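Spermidine/putrescine ABC transporter, periplasmic binding protein (Treponema pallidum, PDB 2V84) probably binds polyamines such as spermidine and putrescine, as the extracytoplasmic lipoprotein receptor of an ABC uptake system. Local coordinates at residues M63-K66 with L67-G70; A116-K120 with M121-V125; K42-E45 with Q46-V50; R267-D270 with L271-F275; Q105-E109 with S110-R114. One frame throughout, in Å; residues are numbered along the deposited sequence. Where two conformers were deposited one is given.

Interaction 1 (M63-K66 with L67-G70); sequences MFAK and LSIG
Leu67 N turns back onto two carbonyls of the preceding turn, a bifurcated arrangement at the C-terminal end of helix 60-67. Its longer bond, 3.3 Å from Leu67 N to Met63 O, spans four residues as in an alpha helix and lies in the carbonyl plane; the second, 3.0 Å from Leu67 N to Phe64 O, spans three and is weak, with an N-H...O angle of only 126°. The chain then leaves helical geometry: Ser68 has a psi of 153°, and the peptide bond before Gly70 is cis. On the buried side Met63 and Leu67 are one helical turn apart, and both also pack on Val77 of strand 76-77 and on Met87. Met63 is bent at chi2 and chi3, and the two side chains cross obliquely, with the sulfur nearest the leucine; Leu67 has two conformers, so the detail of this packing is less certain. Phe64 turns to helix 81-89, where its ring meets Ile86 and Met87. Ser68 follows the helix with its hydroxyl folded back on it, OG of Ser68 lying 3.8 Å from Phe64 CD2 and obliquely placed to the ring. With OG anti to its own carbonyl carbon (chi1 -58°), the hydroxyl donates to Phe64 O at 3.0 Å from Ser68 OG, approaching from above the carbonyl plane and not along a lone pair.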
loop_
_atom_site.group_PDB
_atom_site.type_symbol
_atom_site.label_atom_id
_atom_site.label_comp_id
_atom_site.label_asym_id
_atom_site.label_seq_id
_atom_site.Cartn_x
_atom_site.Cartn_y
_atom_site.Cartn_z
ATOM N N MET A 63 -1.097 7.259 12.162
ATOM C CA MET A 63 0.284 6.966 12.521
ATOM C C MET A 63 1.032 8.258 12.695
ATOM O O MET A 63 1.716 8.449 13.707
ATOM C CB MET A 63 0.957 6.155 11.411
ATOM C CG MET A 63 2.466 5.980 11.586
ATOM S SD MET A 63 3.521 7.340 10.996
ATOM C CE MET A 63 3.214 7.206 9.231
ATOM N N PHE A 64 0.911 9.138 11.698
ATOM C CA PHE A 64 1.679 10.381 11.674
ATOM C C PHE A 64 1.379 11.178 12.925
ATOM O O PHE A 64 2.290 11.729 13.540
ATOM C CB PHE A 64 1.368 11.202 10.414
ATOM C CG PHE A 64 2.101 12.503 10.346
ATOM C CD1 PHE A 64 3.355 12.581 9.741
ATOM C CD2 PHE A 64 1.557 13.657 10.919
ATOM C CE1 PHE A 64 4.052 13.785 9.689
ATOM C CE2 PHE A 64 2.245 14.865 10.875
ATOM C CZ PHE A 64 3.499 14.932 10.266
ATOM N N ALA A 65 0.092 11.217 13.293
ATOM C CA ALA A 65 -0.393 11.963 14.461
ATOM C C ALA A 65 0.265 11.553 15.761
ATOM O O ALA A 65 0.532 12.396 16.621
ATOM C CB ALA A 65 -1.882 11.805 14.588
ATOM N N LYS A 66 0.509 10.259 15.927
ATOM C CA LYS A 66 1.178 9.775 17.134
ATOM C C LYS A 66 2.654 10.141 17.143
ATOM O O LYS A 66 3.251 10.329 18.213
ATOM C CB LYS A 66 0.995 8.270 17.269
ATOM C CG LYS A 66 0.802 7.802 18.695
ATOM C CD LYS A 66 -0.335 6.813 18.730
ATOM C CE LYS A 66 -0.283 5.929 19.949
ATOM N NZ LYS A 66 -1.150 4.734 19.734
ATOM N N LEU A 67 3.229 10.260 15.948
ATOM C CA LEU A 67 4.653 10.543 15.781
ATOM C C LEU A 67 4.941 12.026 15.529
ATOM O O LEU A 67 6.100 12.425 15.365
ATOM C CB LEU A 67 5.238 9.668 14.666
ATOM C CG LEU A 67 5.622 8.242 15.068
ATOM C CD1 LEU A 67 4.432 7.378 15.459
ATOM C CD2 LEU A 67 6.391 7.591 13.938
ATOM N N SER A 68 3.882 12.834 15.523
ATOM C CA SER A 68 3.994 14.289 15.374
ATOM C C SER A 68 4.937 14.882 16.412
ATOM O O SER A 68 5.114 14.323 17.501
ATOM C CB SER A 68 2.618 14.958 15.534
ATOM O OG SER A 68 1.705 14.449 14.589
ATOM N N ILE A 69 5.534 16.017 16.063
ATOM C CA ILE A 69 6.380 16.772 16.985
ATOM C C ILE A 69 5.916 16.537 18.443
ATOM O O ILE A 69 4.862 17.033 18.869
ATOM C CB ILE A 69 6.419 18.305 16.599
ATOM C CG1 ILE A 69 6.978 18.504 15.172
ATOM C CG2 ILE A 69 7.228 19.130 17.617
ATOM C CD1 ILE A 69 6.072 17.993 14.009
ATOM N N GLY A 70 6.709 15.775 19.196
ATOM C CA GLY A 70 8.033 15.363 18.753
ATOM C C GLY A 70 8.369 13.878 18.798
ATOM O O GLY A 70 9.133 13.390 17.957
#

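Interaction 2 (A116-K120 with M121-V125); sequences AYDPK and MEYSV
Asp118 and Met121 bracket a type I beta turn, closed by a bond of 2.9 Å from Met121 N to Asp118 O with an N-H...O angle of 153°. The tight part of this loop, which leads into strand 125-137, is the buried Asp118 carboxylate, whose side chain folds over the chain that follows the turn. Asp118 OD2 takes two hydrogen bonds: Tyr123 N comes from the syn side at 2.8 Å from OD2, while Ser124 OG donates to the anti lone pair of OD2, 2.7 Å away. Two donors on different sides of one oxygen limit rotation of the carboxylate, and OD1 pairs with Lys88 in a salt bridge, so the charge would be expected to stay on the acid. The loose side is the outer side of the turn. Pro119 and Lys120 are exposed there, the lysine chain running extended away from the loop, and Glu122 OE2 makes a long, weak ion pair with Lys95 NZ. Tyr117 completes the inner side: Ser124 OG lies in its ring plane at the edge, 3.6 Å from Tyr117 CE1. One water joins the two hydroxyls, 2.6 Å from Tyr117 OH and donating to Ser124 OG at 3.0 Å.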
loop_
_atom_site.group_PDB
_atom_site.type_symbol
_atom_site.label_atom_id
_atom_site.label_comp_id
_atom_site.label_asym_id
_atom_site.label_seq_id
_atom_site.Cartn_x
_atom_site.Cartn_y
_atom_site.Cartn_z
ATOM N N ALA A 116 13.230 7.044 -4.580
ATOM C CA ALA A 116 13.907 8.349 -4.600
ATOM C C ALA A 116 13.668 9.233 -3.361
ATOM O O ALA A 116 14.390 10.206 -3.165
ATOM C CB ALA A 116 13.568 9.112 -5.887
ATOM N N TYR A 117 12.676 8.906 -2.533
ATOM C CA TYR A 117 12.464 9.640 -1.272
ATOM C C TYR A 117 13.609 9.375 -0.269
ATOM O O TYR A 117 13.876 10.207 0.608
ATOM C CB TYR A 117 11.101 9.279 -0.647
ATOM C CG TYR A 117 10.925 7.798 -0.477
ATOM C CD1 TYR A 117 11.448 7.130 0.644
ATOM C CD2 TYR A 117 10.285 7.046 -1.458
ATOM C CE1 TYR A 117 11.333 5.764 0.773
ATOM C CE2 TYR A 117 10.163 5.679 -1.330
ATOM C CZ TYR A 117 10.674 5.053 -0.214
ATOM O OH TYR A 117 10.574 3.696 -0.101
ATOM N N ASP A 118 14.284 8.226 -0.414
ATOM C CA ASP A 118 15.356 7.803 0.511
ATOM C C ASP A 118 16.213 6.699 -0.130
ATOM O O ASP A 118 16.231 5.548 0.344
ATOM C CB ASP A 118 14.730 7.314 1.819
ATOM C CG ASP A 118 15.722 7.225 2.958
ATOM O OD1 ASP A 118 16.574 8.126 3.105
ATOM O OD2 ASP A 118 15.640 6.237 3.706
ATOM N N PRO A 119 16.924 7.037 -1.218
ATOM C CA PRO A 119 17.567 6.072 -2.111
ATOM C C PRO A 119 18.660 5.213 -1.474
ATOM O O PRO A 119 18.930 4.094 -1.949
ATOM C CB PRO A 119 18.170 6.975 -3.202
ATOM C CG PRO A 119 18.344 8.270 -2.529
ATOM C CD PRO A 119 17.172 8.423 -1.664
ATOM N N LYS A 120 19.296 5.733 -0.427
ATOM C CA LYS A 120 20.375 5.014 0.248
ATOM C C LYS A 120 19.872 4.358 1.537
ATOM O O LYS A 120 20.657 3.784 2.296
ATOM C CB LYS A 120 21.586 5.930 0.511
ATOM C CG LYS A 120 22.147 6.601 -0.758
ATOM C CD LYS A 120 23.461 7.335 -0.497
ATOM C CE LYS A 120 24.071 7.866 -1.798
ATOM N NZ LYS A 120 25.341 8.641 -1.582
ATOM N N MET A 121 18.557 4.427 1.750
ATOM C CA MET A 121 17.894 3.812 2.918
ATOM C C MET A 121 18.442 4.367 4.237
ATOM O O MET A 121 18.642 3.632 5.222
ATOM C CB MET A 121 18.039 2.293 2.864
ATOM C CG MET A 121 17.302 1.629 1.662
ATOM S SD MET A 121 17.488 -0.157 1.652
ATOM C CE MET A 121 19.033 -0.314 0.770
ATOM N N GLU A 122 18.695 5.667 4.241
ATOM C CA GLU A 122 19.279 6.320 5.398
ATOM C C GLU A 122 18.274 6.491 6.535
ATOM O O GLU A 122 18.661 6.569 7.691
ATOM C CB GLU A 122 19.887 7.656 4.983
ATOM C CG GLU A 122 20.502 8.423 6.125
ATOM C CD GLU A 122 21.326 9.607 5.666
ATOM O OE1 GLU A 122 20.904 10.316 4.725
ATOM O OE2 GLU A 122 22.391 9.817 6.262
ATOM N N TYR A 123 16.983 6.529 6.199
ATOM C CA TYR A 123 15.944 6.802 7.175
ATOM C C TYR A 123 14.848 5.769 7.038
ATOM O O TYR A 123 13.859 5.815 7.763
ATOM C CB TYR A 123 15.349 8.189 6.969
ATOM C CG TYR A 123 16.262 9.328 7.404
ATOM C CD1 TYR A 123 16.246 9.783 8.708
ATOM C CD2 TYR A 123 17.124 9.944 6.494
ATOM C CE1 TYR A 123 17.075 10.837 9.106
ATOM C CE2 TYR A 123 17.973 10.992 6.883
ATOM C CZ TYR A 123 17.937 11.434 8.187
ATOM O OH TYR A 123 18.742 12.480 8.599
ATOM N N SER A 124 14.996 4.849 6.088
ATOM C CA SER A 124 13.895 3.900 5.794
ATOM C C SER A 124 14.426 2.628 5.177
ATOM O O SER A 124 15.424 2.665 4.480
ATOM C CB SER A 124 12.872 4.539 4.838
ATOM O OG SER A 124 13.420 4.768 3.534
ATOM N N VAL A 125 13.744 1.508 5.396
ATOM C CA VAL A 125 14.103 0.276 4.689
ATOM C C VAL A 125 12.835 -0.299 4.111
ATOM O O VAL A 125 11.885 -0.428 4.831
ATOM C CB VAL A 125 14.715 -0.787 5.643
ATOM C CG1 VAL A 125 14.961 -2.126 4.886
ATOM C CG2 VAL A 125 16.047 -0.273 6.261
HETATM O O HOH W 1 12.229 2.715 1.623
#

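Interaction 3 (K42-E45 with Q46-V50); sequences KKFE and QQYNV
The last turns of helix 38-48, the connecting helix of the beta-alpha-beta unit formed with strands 26-32 and 51-57, carry Phe44 against Tyr48 and Val50. Ordinary i to i+4 bonds hold the helix as far as Tyr48 N to Phe44 O, at 3.1 Å. Asn49 then takes a positive phi of 50°, and the closing bond spans five residues, Val50 N to Glu45 O at 3.3 Å, on a lone pair and in the carbonyl plane. Such a reversal brings Val50 back into contact with Phe44. With CG anti to the backbone N (chi1 -180°), the end of the Phe44 ring comes back toward both partners: CE1 of Phe44 lies 3.5 Å from CD2 of Tyr48, and CE2 of Phe44 lies 3.6 Å from CG2 of Val50. The two rings meet obliquely, planes at 45° and centroids 4.9 Å apart. Gln47 CG rests over one face of the Tyr48 ring, toward its rim. Farther out, Glu45 CG passes 3.3 Å from Val50 O; of its carboxylate oxygens, OE1 meets Lys42 NZ in a salt bridge whose hydrogen bond is weak, and OE2 accepts from Val52 N of the next strand. This helix end packs on helix 269-279, where Phe44 meets Phe275 and Phe278 edge-to-face; Phe44 also touches Val52 of strand 51-57, and Lys43 reaches Glu287 of helix 282-292.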
loop_
_atom_site.group_PDB
_atom_site.type_symbol
_atom_site.label_atom_id
_atom_site.label_comp_id
_atom_site.label_asym_id
_atom_site.label_seq_id
_atom_site.Cartn_x
_atom_site.Cartn_y
_atom_site.Cartn_z
ATOM N N LYS A 42 5.725 -13.744 16.931
ATOM C CA LYS A 42 5.989 -14.823 17.885
ATOM C C LYS A 42 7.400 -15.387 17.717
ATOM O O LYS A 42 8.075 -15.668 18.702
ATOM C CB LYS A 42 4.977 -15.986 17.737
ATOM C CG LYS A 42 3.514 -15.614 17.439
ATOM C CD LYS A 42 2.545 -15.999 18.580
ATOM C CE LYS A 42 2.167 -14.791 19.457
ATOM N NZ LYS A 42 3.285 -13.774 19.600
ATOM N N LYS A 43 7.832 -15.555 16.468
ATOM C CA LYS A 43 9.143 -16.124 16.158
ATOM C C LYS A 43 10.272 -15.222 16.600
ATOM O O LYS A 43 11.264 -15.695 17.139
ATOM C CB LYS A 43 9.268 -16.451 14.667
ATOM C CG LYS A 43 8.680 -17.796 14.303
ATOM C CD LYS A 43 8.353 -17.921 12.832
ATOM C CE LYS A 43 7.343 -19.039 12.628
ATOM N NZ LYS A 43 7.462 -19.686 11.299
ATOM N N PHE A 44 10.118 -13.921 16.362
ATOM C CA PHE A 44 11.097 -12.924 16.795
ATOM C C PHE A 44 11.144 -12.898 18.314
ATOM O O PHE A 44 12.213 -12.757 18.906
ATOM C CB PHE A 44 10.711 -11.548 16.243
ATOM C CG PHE A 44 11.654 -10.438 16.626
ATOM C CD1 PHE A 44 12.856 -10.264 15.949
ATOM C CD2 PHE A 44 11.323 -9.545 17.641
ATOM C CE1 PHE A 44 13.719 -9.229 16.276
ATOM C CE2 PHE A 44 12.201 -8.499 17.982
ATOM C CZ PHE A 44 13.400 -8.350 17.286
ATOM N N GLU A 45 9.977 -13.053 18.931
ATOM C CA GLU A 45 9.867 -13.095 20.382
ATOM C C GLU A 45 10.559 -14.331 20.943
ATOM O O GLU A 45 11.299 -14.243 21.923
ATOM C CB GLU A 45 8.398 -13.076 20.809
ATOM C CG GLU A 45 7.781 -11.687 20.850
ATOM C CD GLU A 45 6.322 -11.710 21.258
ATOM O OE1 GLU A 45 5.674 -12.766 21.096
ATOM O OE2 GLU A 45 5.820 -10.672 21.738
ATOM N N GLN A 46 10.321 -15.483 20.322
ATOM C CA GLN A 46 10.948 -16.712 20.779
ATOM C C GLN A 46 12.453 -16.717 20.508
ATOM O O GLN A 46 13.232 -17.142 21.359
ATOM C CB GLN A 46 10.271 -17.950 20.182
ATOM C CG GLN A 46 10.149 -19.072 21.193
ATOM C CD GLN A 46 10.401 -20.448 20.605
ATOM O OE1 GLN A 46 9.813 -20.827 19.589
ATOM N NE2 GLN A 46 11.274 -21.210 21.254
ATOM N N GLN A 47 12.864 -16.217 19.345
ATOM C CA GLN A 47 14.283 -16.208 18.983
ATOM C C GLN A 47 15.126 -15.328 19.908
ATOM O O GLN A 47 16.165 -15.765 20.402
ATOM C CB GLN A 47 14.494 -15.796 17.523
ATOM C CG GLN A 47 15.964 -15.605 17.138
ATOM C CD GLN A 47 16.189 -15.617 15.640
ATOM O OE1 GLN A 47 15.247 -15.721 14.860
ATOM N NE2 GLN A 47 17.446 -15.535 15.231
ATOM N N TYR A 48 14.665 -14.104 20.152
ATOM C CA TYR A 48 15.433 -13.129 20.918
ATOM C C TYR A 48 15.022 -12.992 22.391
ATOM O O TYR A 48 15.570 -12.157 23.111
ATOM C CB TYR A 48 15.390 -11.763 20.216
ATOM C CG TYR A 48 16.095 -11.763 18.885
ATOM C CD1 TYR A 48 17.468 -11.575 18.811
ATOM C CD2 TYR A 48 15.394 -11.971 17.698
ATOM C CE1 TYR A 48 18.126 -11.583 17.600
ATOM C CE2 TYR A 48 16.046 -11.982 16.475
ATOM C CZ TYR A 48 17.410 -11.787 16.436
ATOM O OH TYR A 48 18.081 -11.795 15.244
ATOM N N ASN A 49 14.077 -13.817 22.843
ATOM C CA ASN A 49 13.567 -13.724 24.223
ATOM C C ASN A 49 13.176 -12.290 24.568
ATOM O O ASN A 49 13.622 -11.717 25.565
ATOM C CB ASN A 49 14.575 -14.290 25.232
ATOM C CG ASN A 49 14.436 -15.779 25.415
ATOM O OD1 ASN A 49 13.531 -16.408 24.856
ATOM N ND2 ASN A 49 15.330 -16.359 26.199
ATOM N N VAL A 50 12.371 -11.710 23.683
ATOM C CA VAL A 50 11.872 -10.355 23.832
ATOM C C VAL A 50 10.359 -10.421 23.663
ATOM O O VAL A 50 9.819 -11.485 23.382
ATOM C CB VAL A 50 12.507 -9.405 22.778
ATOM C CG1 VAL A 50 14.005 -9.277 23.007
ATOM C CG2 VAL A 50 12.214 -9.891 21.355
#

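Interaction 4 (R267-D270 with L271-F275); sequences RNRD and LAHAF
His273 CE1 lies over one face of the Arg269 guanidinium, near its rim, 3.5 Å from Arg269 NH2, in the first turn of helix 269-279. The planes are 71° apart, so the imidazole presents an edge and the pair is no parallel stack, although both side chains point the same way. At another part of the imidazole edge, ND1 donates to Arg269 O at 2.6 Å, nearly straight at 169° and in the ring plane. Arg269 O also accepts from His273 N, and the two donors reach it from opposite faces of the carbonyl plane. Backbone and side chain of the histidine thus grip one oxygen, while NE2 accepts from Asp97 N, which fixes the ring's rotation. Arg269 bends at chi3 (53°) and pairs with Glu94, its NH2 also bonding to Lys95 O. One residue before the helix, Asn268 is the N-cap: OD1 of Asn268 accepts from Leu271 N at 3.0 Å, and ND2 of Asn268 lies 3.7 Å from Leu271 CD1.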
loop_
_atom_site.group_PDB
_atom_site.type_symbol
_atom_site.label_atom_id
_atom_site.label_comp_id
_atom_site.label_asym_id
_atom_site.label_seq_id
_atom_site.Cartn_x
_atom_site.Cartn_y
_atom_site.Cartn_z
ATOM N N ARG A 267 13.564 4.190 21.901
ATOM C CA ARG A 267 14.289 3.749 23.105
ATOM C C ARG A 267 15.115 2.500 22.880
ATOM O O ARG A 267 16.115 2.293 23.564
ATOM C CB ARG A 267 13.330 3.457 24.263
ATOM C CG ARG A 267 12.445 4.587 24.717
ATOM C CD ARG A 267 11.416 4.012 25.672
ATOM N NE ARG A 267 10.376 4.972 26.036
ATOM C CZ ARG A 267 9.124 4.940 25.586
ATOM N NH1 ARG A 267 8.724 3.988 24.738
ATOM N NH2 ARG A 267 8.261 5.867 25.993
ATOM N N ASN A 268 14.683 1.659 21.942
ATOM C CA ASN A 268 15.377 0.408 21.627
ATOM C C ASN A 268 15.777 0.294 20.159
ATOM O O ASN A 268 15.171 -0.474 19.415
ATOM C CB ASN A 268 14.514 -0.794 22.009
ATOM C CG ASN A 268 15.340 -2.004 22.412
ATOM O OD1 ASN A 268 16.404 -2.296 21.831
ATOM N ND2 ASN A 268 14.860 -2.715 23.429
ATOM N N ARG A 269 16.793 1.050 19.748
ATOM C CA ARG A 269 17.261 1.004 18.360
ATOM C C ARG A 269 17.834 -0.364 18.012
ATOM O O ARG A 269 17.686 -0.833 16.887
ATOM C CB ARG A 269 18.281 2.116 18.078
ATOM C CG ARG A 269 17.675 3.526 17.989
ATOM C CD ARG A 269 18.751 4.598 17.871
ATOM N NE ARG A 269 19.688 4.327 16.775
ATOM C CZ ARG A 269 19.480 4.638 15.491
ATOM N NH1 ARG A 269 18.373 5.261 15.114
ATOM N NH2 ARG A 269 20.397 4.336 14.570
ATOM N N ASP A 270 18.485 -1.012 18.976
ATOM C CA ASP A 270 19.067 -2.344 18.746
ATOM C C ASP A 270 18.021 -3.396 18.347
ATOM O O ASP A 270 18.234 -4.166 17.420
ATOM C CB ASP A 270 19.834 -2.799 19.984
ATOM C CG ASP A 270 21.005 -1.882 20.312
ATOM O OD1 ASP A 270 21.703 -1.431 19.379
ATOM O OD2 ASP A 270 21.215 -1.615 21.514
ATOM N N LEU A 271 16.888 -3.415 19.042
ATOM C CA LEU A 271 15.817 -4.324 18.644
ATOM C C LEU A 271 15.098 -3.873 17.380
ATOM O O LEU A 271 14.595 -4.701 16.623
ATOM C CB LEU A 271 14.806 -4.552 19.775
ATOM C CG LEU A 271 15.107 -5.714 20.716
ATOM C CD1 LEU A 271 13.960 -5.841 21.692
ATOM C CD2 LEU A 271 15.313 -7.007 19.960
ATOM N N ALA A 272 15.033 -2.565 17.144
ATOM C CA ALA A 272 14.428 -2.067 15.905
ATOM C C ALA A 272 15.194 -2.566 14.681
ATOM O O ALA A 272 14.600 -3.051 13.728
ATOM C CB ALA A 272 14.357 -0.561 15.907
ATOM N N HIS A 273 16.513 -2.474 14.720
ATOM C CA HIS A 273 17.328 -2.938 13.593
ATOM C C HIS A 273 17.231 -4.460 13.460
ATOM O O HIS A 273 17.195 -4.997 12.354
ATOM C CB HIS A 273 18.796 -2.552 13.808
ATOM C CG HIS A 273 19.082 -1.093 13.626
ATOM N ND1 HIS A 273 18.878 -0.165 14.621
ATOM C CD2 HIS A 273 19.549 -0.402 12.560
ATOM C CE1 HIS A 273 19.239 1.032 14.189
ATOM N NE2 HIS A 273 19.640 0.916 12.939
ATOM N N ALA A 274 17.189 -5.145 14.600
ATOM C CA ALA A 274 17.195 -6.597 14.635
ATOM C C ALA A 274 15.910 -7.129 14.043
ATOM O O ALA A 274 15.896 -8.176 13.390
ATOM C CB ALA A 274 17.379 -7.102 16.072
ATOM N N PHE A 275 14.825 -6.403 14.260
ATOM C CA PHE A 275 13.568 -6.825 13.687
ATOM C C PHE A 275 13.505 -6.619 12.184
ATOM O O PHE A 275 13.045 -7.502 11.469
ATOM C CB PHE A 275 12.375 -6.183 14.383
ATOM C CG PHE A 275 11.066 -6.741 13.911
ATOM C CD1 PHE A 275 10.530 -7.885 14.500
ATOM C CD2 PHE A 275 10.394 -6.154 12.835
ATOM C CE1 PHE A 275 9.326 -8.422 14.042
ATOM C CE2 PHE A 275 9.190 -6.686 12.367
ATOM C CZ PHE A 275 8.657 -7.819 12.975
#

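Interaction 5 (Q105-E109 with S110-R114); sequences QFIKE and SVRAR
Arg112 reaches back over the start of its own helix toward Ile107. Ile107 CB stands over the centre of one guanidinium face, 4.2 Å from Arg112 CZ, while Ile107 CG2 lies 4.1 Å from Arg112 CG. Arg112 NH1 is 2.8 Å from Ile107 O, but the angle is too poor for a hydrogen bond. On the flank, Glu109 OE1 comes 3.5 Å from Arg112 CD; the charged ends stay apart, OE1 being 4.7 Å from Arg112 NE, though their attraction may still bias the arginine. With chi3 at 139° the guanidinium lies by Ile107, and NH2 makes a weak bond to Val104 O. The next shell is backbone: Lys108, at the N-cap position, offers its carbonyl to Arg112 N at 3.2 Å, in the carbonyl plane, and weakly to Val111 N. Beyond it, Lys108 NZ bonds to Ser296 O and Glu314. Helix 109-114 follows a loop held by backbone bonds of Phe106 with Arg300 and Lys108 with Ile298, and precedes the chain leading to strand 125-137.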
loop_
_atom_site.group_PDB
_atom_site.type_symbol
_atom_site.label_atom_id
_atom_site.label_comp_id
_atom_site.label_asym_id
_atom_site.label_seq_id
_atom_site.Cartn_x
_atom_site.Cartn_y
_atom_site.Cartn_z
ATOM N N GLN A 105 20.840 -6.465 1.936
ATOM C CA GLN A 105 21.406 -6.940 0.675
ATOM C C GLN A 105 20.411 -7.757 -0.164
ATOM O O GLN A 105 20.693 -8.090 -1.316
ATOM C CB GLN A 105 22.702 -7.722 0.922
ATOM C CG GLN A 105 23.872 -6.841 1.326
ATOM C CD GLN A 105 24.063 -5.661 0.394
ATOM O OE1 GLN A 105 24.408 -5.828 -0.777
ATOM N NE2 GLN A 105 23.839 -4.458 0.909
ATOM N N PHE A 106 19.249 -8.068 0.408
ATOM C CA PHE A 106 18.217 -8.804 -0.335
ATOM C C PHE A 106 17.238 -7.891 -1.077
ATOM O O PHE A 106 16.329 -8.377 -1.774
ATOM C CB PHE A 106 17.456 -9.728 0.604
ATOM C CG PHE A 106 18.296 -10.814 1.191
ATOM C CD1 PHE A 106 19.136 -11.570 0.385
ATOM C CD2 PHE A 106 18.231 -11.100 2.548
ATOM C CE1 PHE A 106 19.914 -12.589 0.933
ATOM C CE2 PHE A 106 18.990 -12.113 3.096
ATOM C CZ PHE A 106 19.840 -12.853 2.293
ATOM N N ILE A 107 17.428 -6.581 -0.928
ATOM C CA ILE A 107 16.543 -5.593 -1.551
ATOM C C ILE A 107 16.939 -5.531 -3.026
ATOM O O ILE A 107 18.091 -5.248 -3.356
ATOM C CB ILE A 107 16.561 -4.204 -0.809
ATOM C CG1 ILE A 107 15.992 -4.298 0.623
ATOM C CG2 ILE A 107 15.743 -3.143 -1.540
ATOM C CD1 ILE A 107 14.585 -4.846 0.698
ATOM N N LYS A 108 15.990 -5.846 -3.909
ATOM C CA LYS A 108 16.233 -5.873 -5.359
ATOM C C LYS A 108 16.806 -4.548 -5.844
ATOM O O LYS A 108 16.421 -3.502 -5.366
ATOM C CB LYS A 108 14.933 -6.170 -6.123
ATOM C CG LYS A 108 14.537 -7.636 -6.139
ATOM C CD LYS A 108 13.212 -7.906 -6.852
ATOM C CE LYS A 108 12.920 -9.407 -6.826
ATOM N NZ LYS A 108 11.650 -9.866 -7.471
ATOM N N GLU A 109 17.712 -4.595 -6.815
ATOM C CA GLU A 109 18.262 -3.359 -7.390
ATOM C C GLU A 109 17.172 -2.457 -7.996
ATOM O O GLU A 109 17.247 -1.222 -7.894
ATOM C CB GLU A 109 19.339 -3.675 -8.433
ATOM C CG GLU A 109 20.010 -2.432 -9.047
ATOM C CD GLU A 109 20.453 -1.397 -8.001
ATOM O OE1 GLU A 109 21.148 -1.769 -7.024
ATOM O OE2 GLU A 109 20.101 -0.203 -8.161
ATOM N N SER A 110 16.155 -3.083 -8.597
ATOM C CA SER A 110 15.102 -2.357 -9.296
ATOM C C SER A 110 14.290 -1.525 -8.325
ATOM O O SER A 110 13.810 -0.444 -8.674
ATOM C CB SER A 110 14.194 -3.319 -10.061
ATOM O OG SER A 110 13.751 -4.365 -9.222
ATOM N N VAL A 111 14.169 -2.017 -7.094
ATOM C CA VAL A 111 13.476 -1.282 -6.052
ATOM C C VAL A 111 14.325 -0.114 -5.562
ATOM O O VAL A 111 13.806 0.993 -5.372
ATOM C CB VAL A 111 13.064 -2.200 -4.883
ATOM C CG1 VAL A 111 12.541 -1.381 -3.716
ATOM C CG2 VAL A 111 12.005 -3.173 -5.354
ATOM N N ARG A 112 15.618 -0.366 -5.350
ATOM C CA ARG A 112 16.561 0.679 -4.930
ATOM C C ARG A 112 16.467 1.906 -5.841
ATOM O O ARG A 112 16.476 3.043 -5.364
ATOM C CB ARG A 112 18.009 0.148 -4.893
ATOM C CG ARG A 112 18.230 -1.031 -3.948
ATOM C CD ARG A 112 19.713 -1.392 -3.812
ATOM N NE ARG A 112 20.025 -1.704 -2.413
ATOM C CZ ARG A 112 20.367 -2.905 -1.949
ATOM N NH1 ARG A 112 20.488 -3.940 -2.775
ATOM N NH2 ARG A 112 20.614 -3.064 -0.652
ATOM N N ALA A 113 16.354 1.668 -7.145
ATOM C CA ALA A 113 16.239 2.748 -8.133
ATOM C C ALA A 113 14.954 3.592 -8.024
ATOM O O ALA A 113 14.984 4.794 -8.301
ATOM C CB ALA A 113 16.404 2.197 -9.548
ATOM N N ARG A 114 13.837 2.970 -7.631
ATOM C CA ARG A 114 12.543 3.664 -7.534
ATOM C C ARG A 114 12.328 4.463 -6.248
ATOM O O ARG A 114 11.469 5.357 -6.210
ATOM C CB ARG A 114 11.376 2.679 -7.645
ATOM C CG ARG A 114 11.291 1.908 -8.933
ATOM C CD ARG A 114 10.148 0.913 -8.862
ATOM N NE ARG A 114 8.889 1.458 -9.362
ATOM C CZ ARG A 114 7.817 0.725 -9.626
ATOM N NH1 ARG A 114 7.841 -0.587 -9.451
ATOM N NH2 ARG A 114 6.723 1.302 -10.093
#

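Interaction 3 is the surface contact of the set; the other four are partly buried. Interactions 3 and 4 share one packed interface, where Phe44 CG lies 3.5 Å from Phe275 CD1 and Val50 CG1 meets Leu271 CD1; interaction 3 brings an aromatic ring to it, whereas interaction 4 relies on polar capping and a doubly used carbonyl. Interactions 5 and 2 follow closely along the chain and touch at Arg112 NH2 and Met121 CE, 3.5 Å apart. Interaction 2 centres on a buried carboxylate, interaction 5 on an arginine lying over an aliphatic residue. Interaction 1 touches none of the others, yet both it and interaction 2 pack on helix 81-89, interaction 1 through apolar side chains, interaction 2 through a salt bridge together with tyrosine packing.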